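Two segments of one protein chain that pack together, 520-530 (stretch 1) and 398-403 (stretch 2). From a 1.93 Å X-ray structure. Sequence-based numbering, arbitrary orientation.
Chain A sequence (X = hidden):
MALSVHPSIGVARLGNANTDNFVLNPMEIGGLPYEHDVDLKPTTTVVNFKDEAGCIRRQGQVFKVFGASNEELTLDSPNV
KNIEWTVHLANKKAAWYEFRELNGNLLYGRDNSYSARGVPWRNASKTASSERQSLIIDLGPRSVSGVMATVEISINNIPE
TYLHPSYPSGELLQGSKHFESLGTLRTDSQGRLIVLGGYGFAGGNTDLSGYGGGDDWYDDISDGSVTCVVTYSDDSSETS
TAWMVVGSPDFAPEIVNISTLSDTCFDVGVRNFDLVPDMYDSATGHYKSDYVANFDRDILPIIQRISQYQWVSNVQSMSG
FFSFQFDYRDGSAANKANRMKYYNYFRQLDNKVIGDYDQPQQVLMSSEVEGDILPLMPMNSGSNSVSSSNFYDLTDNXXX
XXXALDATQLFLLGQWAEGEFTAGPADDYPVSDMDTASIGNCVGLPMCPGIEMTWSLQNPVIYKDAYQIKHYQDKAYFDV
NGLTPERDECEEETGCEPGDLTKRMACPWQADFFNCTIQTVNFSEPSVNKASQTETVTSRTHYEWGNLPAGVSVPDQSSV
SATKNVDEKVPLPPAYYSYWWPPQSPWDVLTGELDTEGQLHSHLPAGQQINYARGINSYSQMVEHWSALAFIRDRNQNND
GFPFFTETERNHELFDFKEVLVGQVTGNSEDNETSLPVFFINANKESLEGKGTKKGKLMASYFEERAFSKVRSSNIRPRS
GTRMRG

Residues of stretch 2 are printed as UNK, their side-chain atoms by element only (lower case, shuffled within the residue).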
ATOM      1  N   THR A 520     -17.150 -19.264   2.750  1.00 14.41           N
ATOM      2  CA  THR A 520     -18.320 -19.114   3.562  1.00 14.14           C
ATOM      3  C   THR A 520     -19.470 -18.786   2.615  1.00 13.98           C
ATOM      4  O   THR A 520     -19.502 -17.697   2.014  1.00 14.83           O
ATOM      5  CB  THR A 520     -17.983 -17.954   4.560  1.00 18.47           C
ATOM      6  OG1 THR A 520     -16.973 -18.487   5.470  1.00 19.21           O
ATOM      7  CG2 THR A 520     -19.140 -17.608   5.341  1.00 20.72           C
ATOM      8  N   VAL A 521     -20.399 -19.717   2.472  1.00 13.35           N
ATOM      9  CA  VAL A 521     -21.423 -19.724   1.399  1.00 13.64           C
ATOM     10  C   VAL A 521     -22.841 -19.541   1.979  1.00 14.61           C
ATOM     11  O   VAL A 521     -23.322 -20.305   2.837  1.00 14.52           O
ATOM     12  CB  VAL A 521     -21.390 -21.039   0.590  1.00 15.10           C
ATOM     13  CG1 VAL A 521     -22.265 -20.917  -0.639  1.00 15.11           C
ATOM     14  CG2 VAL A 521     -19.929 -21.404   0.216  1.00 13.81           C
ATOM     15  N   ASN A 522     -23.527 -18.503   1.491  1.00 15.42           N
ATOM     16  CA  ASN A 522     -24.885 -18.220   1.913  1.00 13.76           C
ATOM     17  C   ASN A 522     -25.767 -19.408   1.513  1.00 14.08           C
ATOM     18  O   ASN A 522     -25.629 -19.922   0.377  1.00 13.51           O
ATOM     19  CB  ASN A 522     -25.435 -16.973   1.175  1.00 13.05           C
ATOM     20  CG  ASN A 522     -26.914 -16.841   1.368  1.00 13.25           C
ATOM     21  OD1 ASN A 522     -27.693 -17.296   0.557  1.00 14.52           O
ATOM     22  ND2 ASN A 522     -27.296 -16.385   2.525  1.00 14.13           N
ATOM     23  N   PHE A 523     -26.742 -19.758   2.338  1.00 13.18           N
ATOM     24  CA  PHE A 523     -27.642 -20.806   1.909  1.00 15.27           C
ATOM     25  C   PHE A 523     -29.145 -20.455   2.017  1.00 15.33           C
ATOM     26  O   PHE A 523     -29.992 -21.336   2.084  1.00 16.68           O
ATOM     27  CB  PHE A 523     -27.339 -22.097   2.617  1.00 14.66           C
ATOM     28  CG  PHE A 523     -27.390 -22.030   4.112  1.00 14.75           C
ATOM     29  CD1 PHE A 523     -28.510 -22.442   4.787  1.00 16.31           C
ATOM     30  CD2 PHE A 523     -26.266 -21.700   4.855  1.00 14.29           C
ATOM     31  CE1 PHE A 523     -28.574 -22.471   6.181  1.00 16.84           C
ATOM     32  CE2 PHE A 523     -26.321 -21.703   6.256  1.00 15.45           C
ATOM     33  CZ  PHE A 523     -27.478 -22.073   6.919  1.00 16.15           C
ATOM     34  N   SER A 524     -29.467 -19.186   2.028  1.00 15.42           N
ATOM     35  CA  SER A 524     -30.873 -18.746   2.253  1.00 14.76           C
ATOM     36  C   SER A 524     -31.475 -18.137   1.015  1.00 16.48           C
ATOM     37  O   SER A 524     -32.688 -18.126   0.845  1.00 14.24           O
ATOM     38  CB  SER A 524     -30.956 -17.718   3.378  1.00 14.95           C
ATOM     39  OG  SER A 524     -30.169 -16.583   3.094  1.00 12.82           O
ATOM     40  N   GLU A 525     -30.654 -17.586   0.137  1.00 16.46           N
ATOM     41  CA  GLU A 525     -31.156 -16.863  -1.047  1.00 16.62           C
ATOM     42  C   GLU A 525     -30.397 -17.383  -2.254  1.00 16.47           C
ATOM     43  O   GLU A 525     -29.201 -17.063  -2.452  1.00 15.18           O
ATOM     44  CB  GLU A 525     -30.907 -15.357  -0.926  1.00 18.68           C
ATOM     45  CG  GLU A 525     -31.849 -14.679   0.086  1.00 20.17           C
ATOM     46  CD  GLU A 525     -33.271 -14.568  -0.488  1.00 20.34           C
ATOM     47  OE1 GLU A 525     -33.527 -14.932  -1.659  1.00 19.97           O
ATOM     48  OE2 GLU A 525     -34.119 -14.226   0.303  1.00 23.72           O
ATOM     49  N   PRO A 526     -31.086 -18.169  -3.094  1.00 17.68           N
ATOM     50  CA  PRO A 526     -30.395 -18.855  -4.179  1.00 16.73           C
ATOM     51  C   PRO A 526     -29.630 -17.960  -5.130  1.00 16.85           C
ATOM     52  O   PRO A 526     -28.613 -18.385  -5.715  1.00 15.67           O
ATOM     53  CB  PRO A 526     -31.544 -19.509  -4.927  1.00 17.40           C
ATOM     54  CG  PRO A 526     -32.527 -19.886  -3.815  1.00 18.64           C
ATOM     55  CD  PRO A 526     -32.442 -18.733  -2.834  1.00 18.43           C
ATOM     56  N   SER A 527     -30.085 -16.710  -5.318  1.00 14.69           N
ATOM     57  CA  SER A 527     -29.425 -15.804  -6.272  1.00 15.27           C
ATOM     58  C   SER A 527     -28.273 -14.949  -5.680  1.00 16.28           C
ATOM     59  O   SER A 527     -27.578 -14.237  -6.385  1.00 17.25           O
ATOM     60  CB  SER A 527     -30.533 -14.885  -6.911  1.00 16.27           C
ATOM     61  OG  SER A 527     -30.954 -13.980  -5.893  1.00 17.23           O
ATOM     62  N   VAL A 528     -28.002 -15.104  -4.395  1.00 14.59           N
ATOM     63  CA  VAL A 528     -27.052 -14.287  -3.666  1.00 14.17           C
ATOM     64  C   VAL A 528     -25.885 -15.110  -3.113  1.00 15.06           C
ATOM     65  O   VAL A 528     -26.100 -16.088  -2.374  1.00 15.57           O
ATOM     66  CB  VAL A 528     -27.726 -13.645  -2.491  1.00 14.72           C
ATOM     67  CG1 VAL A 528     -26.690 -12.825  -1.717  1.00 15.94           C
ATOM     68  CG2 VAL A 528     -28.861 -12.695  -2.997  1.00 15.61           C
ATOM     69  N   ASN A 529     -24.677 -14.740  -3.508  1.00 14.55           N
ATOM     70  CA  ASN A 529     -23.477 -15.219  -2.769  1.00 14.93           C
ATOM     71  C   ASN A 529     -22.954 -14.162  -1.784  1.00 17.43           C
ATOM     72  O   ASN A 529     -22.594 -14.499  -0.682  1.00 18.79           O
ATOM     73  CB  ASN A 529     -22.386 -15.690  -3.722  1.00 14.05           C
ATOM     74  CG  ASN A 529     -22.597 -17.114  -4.177  1.00 15.58           C
ATOM     75  OD1 ASN A 529     -22.878 -17.963  -3.370  1.00 15.22           O
ATOM     76  ND2 ASN A 529     -22.444 -17.386  -5.455  1.00 16.69           N
ATOM     77  N   LYS A 530     -22.898 -12.906  -2.208  1.00 16.42           N
ATOM     78  CA  LYS A 530     -22.336 -11.809  -1.398  1.00 16.61           C
ATOM     79  C   LYS A 530     -23.315 -10.621  -1.449  1.00 16.99           C
ATOM     80  O   LYS A 530     -24.061 -10.456  -2.417  1.00 15.89           O
ATOM     81  CB  LYS A 530     -20.907 -11.408  -1.875  1.00 19.55           C
ATOM     82  CG  LYS A 530     -19.988 -12.566  -1.658  1.00 21.64           C
ATOM     83  CD  LYS A 530     -18.587 -12.309  -1.383  1.00 25.75           C
ATOM     84  CE  LYS A 530     -17.829 -13.590  -1.565  1.00 24.73           C
ATOM     85  NZ  LYS A 530     -16.515 -13.045  -1.826  1.00 30.36           N
ATOM     86  N   UNK A 398     -24.381 -16.529 -13.506  1.00 15.64           N
ATOM     87  CA  UNK A 398     -24.665 -17.924 -13.123  1.00 17.98           C
ATOM     88  C   UNK A 398     -24.051 -18.201 -11.756  1.00 18.01           C
ATOM     89  O   UNK A 398     -22.838 -17.915 -11.533  1.00 17.48           O
ATOM     90  c   UNK A 398     -24.101 -18.880 -14.147  1.00 16.85           C
ATOM     91  c   UNK A 398     -24.814 -18.659 -15.502  1.00 20.78           C
ATOM     92  c   UNK A 398     -24.266 -20.358 -13.760  1.00 18.62           C
ATOM     93  N   UNK A 399     -24.883 -18.782 -10.902  1.00 16.95           N
ATOM     94  CA  UNK A 399     -24.512 -19.168  -9.521  1.00 17.67           C
ATOM     95  C   UNK A 399     -24.517 -20.694  -9.449  1.00 17.38           C
ATOM     96  O   UNK A 399     -25.354 -21.369 -10.021  1.00 14.98           O
ATOM     97  c   UNK A 399     -25.548 -18.604  -8.550  1.00 17.98           C
ATOM     98  c   UNK A 399     -25.436 -19.143  -7.134  1.00 17.37           C
ATOM     99  c   UNK A 399     -25.457 -17.098  -8.566  1.00 18.53           C
ATOM    100  N   UNK A 400     -23.551 -21.258  -8.720  1.00 14.64           N
ATOM    101  CA  UNK A 400     -23.595 -22.690  -8.423  1.00 12.98           C
ATOM    102  C   UNK A 400     -22.900 -22.886  -7.080  1.00 12.66           C
ATOM    103  O   UNK A 400     -21.699 -22.959  -6.993  1.00 14.27           O
ATOM    104  c   UNK A 400     -22.947 -23.509  -9.531  1.00 14.15           C
ATOM    105  o   UNK A 400     -22.442 -26.203 -11.193  1.00 17.15           O
ATOM    106  c   UNK A 400     -22.144 -25.814 -10.012  1.00 17.10           C
ATOM    107  o   UNK A 400     -21.040 -26.101  -9.418  1.00 18.68           O
ATOM    108  c   UNK A 400     -23.170 -24.966  -9.314  1.00 14.15           C
ATOM    109  N   UNK A 401     -23.676 -22.878  -6.039  1.00 12.38           N
ATOM    110  CA  UNK A 401     -23.129 -22.655  -4.680  1.00 11.69           C
ATOM    111  C   UNK A 401     -22.431 -23.890  -4.128  1.00 12.62           C
ATOM    112  O   UNK A 401     -21.324 -23.781  -3.502  1.00 12.61           O
ATOM    113  c   UNK A 401     -25.824 -20.591  -2.877  1.00 12.16           C
ATOM    114  c   UNK A 401     -24.809 -20.915  -3.968  1.00 11.75           C
ATOM    115  c   UNK A 401     -26.235 -19.114  -3.006  1.00 12.86           C
ATOM    116  c   UNK A 401     -24.229 -22.292  -3.753  1.00 12.67           C
ATOM    117  n   UNK A 401     -27.070 -18.743  -1.831  1.00 12.71           N
ATOM    118  N   UNK A 402     -23.080 -25.056  -4.310  1.00 12.22           N
ATOM    119  CA  UNK A 402     -22.635 -26.333  -3.694  1.00 13.07           C
ATOM    120  C   UNK A 402     -22.453 -27.451  -4.678  1.00 12.22           C
ATOM    121  O   UNK A 402     -23.030 -27.453  -5.784  1.00 12.59           O
ATOM    122  c   UNK A 402     -25.058 -25.023  -1.455  1.00 13.90           C
ATOM    123  c   UNK A 402     -22.847 -25.377  -0.611  1.00 14.06           C
ATOM    124  c   UNK A 402     -24.220 -23.732   0.389  1.00 14.15           C
ATOM    125  c   UNK A 402     -23.621 -26.774  -2.578  1.00 12.07           C
ATOM    126  c   UNK A 402     -23.856 -25.690  -1.535  1.00 13.88           C
ATOM    127  c   UNK A 402     -25.229 -24.044  -0.510  1.00 13.51           C
ATOM    128  c   UNK A 402     -23.006 -24.410   0.325  1.00 14.34           C
ATOM    129  N   UNK A 403     -21.583 -28.368  -4.291  1.00 11.90           N
ATOM    130  CA  UNK A 403     -21.091 -29.364  -5.216  1.00 11.83           C
ATOM    131  C   UNK A 403     -22.081 -30.446  -5.545  1.00 11.58           C
ATOM    132  O   UNK A 403     -22.878 -30.828  -4.720  1.00 12.83           O
ATOM    133  c   UNK A 403     -17.741 -31.398  -4.836  1.00 12.82           C
ATOM    134  c   UNK A 403     -19.776 -29.990  -4.684  1.00 11.45           C
ATOM    135  c   UNK A 403     -18.442 -30.017  -6.813  1.00 12.63           C
ATOM    136  c   UNK A 403     -18.910 -30.826  -5.604  1.00 12.83           C
TER

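Position 398 carries three side-chain carbons, one bonded to the backbone and bearing the other two; none touches stretch 1. A fork at the first carbon, with no heteroatom, identifies Val398. It is buried, a setting that suits a compact apolar side chain.

Position 399 repeats the pattern of one carbon carrying two. Its CA-to-CB bond points toward stretch 1, and its carbons touch Pro526, Ser527 and Asn529. It is Val399. Its CG1 lies 3.6 Å from Pro526 O and 3.9 Å from Asn529 ND2, so the short branched side chain fills space against the turn without asking for a polar partner.

At position 400 there are three carbons in a row, the third bearing two oxygens, and the side chain makes no contact with stretch 1. The carboxylate marks a glutamate. Glu400 points away from stretch 1 and is partly exposed, a place where a charged group is easily accommodated; its OE2 is hydrogen-bonded elsewhere in the structure.

Position 401 has four carbons in an unbranched row ending in nitrogen, which lies among the carbonyl oxygens of Asn522, Glu525 and Val528. This is Lys401. Its chi1 is m and the remaining three torsions are t, so the chain is extended. NZ donates hydrogen bonds to Asn522 O (2.9 Å), Glu525 O (2.8 Å) and Val528 O (2.9 Å). An ammonium group has three protons to give, and a long aliphatic stem lets it reach these acceptors from the strand; along that stem, CB lies 3.9 Å from Val521 CG1.

Position 402 shows one carbon followed by a ring of six carbons with no oxygen, and the ring touches Val521, Asn522 and Phe523. It is Phe402. Its CA-to-CB bond points sideways, yet the ring comes nearer, placing CZ 3.6 Å from Val521 CG1 and 4.2 Å from Phe523 CB. A flat apolar ring suits this buried site beside a valine.

Position 403 has four carbons, forked at the second, out of reach of stretch 1. Leu403 occupies a buried site where a branched, wholly apolar side chain is at home.

The contact is centred on Lys401, which has the largest covered area of any residue in either stretch. Its acceptors belong to a braced segment: Glu525 to Val528 form a type I beta turn, with a 3.0 Å hydrogen bond from Val528 N to Glu525 O, while Asn522 OD1 accepts hydrogen bonds from Ser524 N and Glu525 N, both 3.0 Å. Phe402 adds apolar packing against Val521 and Phe523, and the two stretches together bury 398 Å².

Stretch 2, residues 398-403: VVEKFL
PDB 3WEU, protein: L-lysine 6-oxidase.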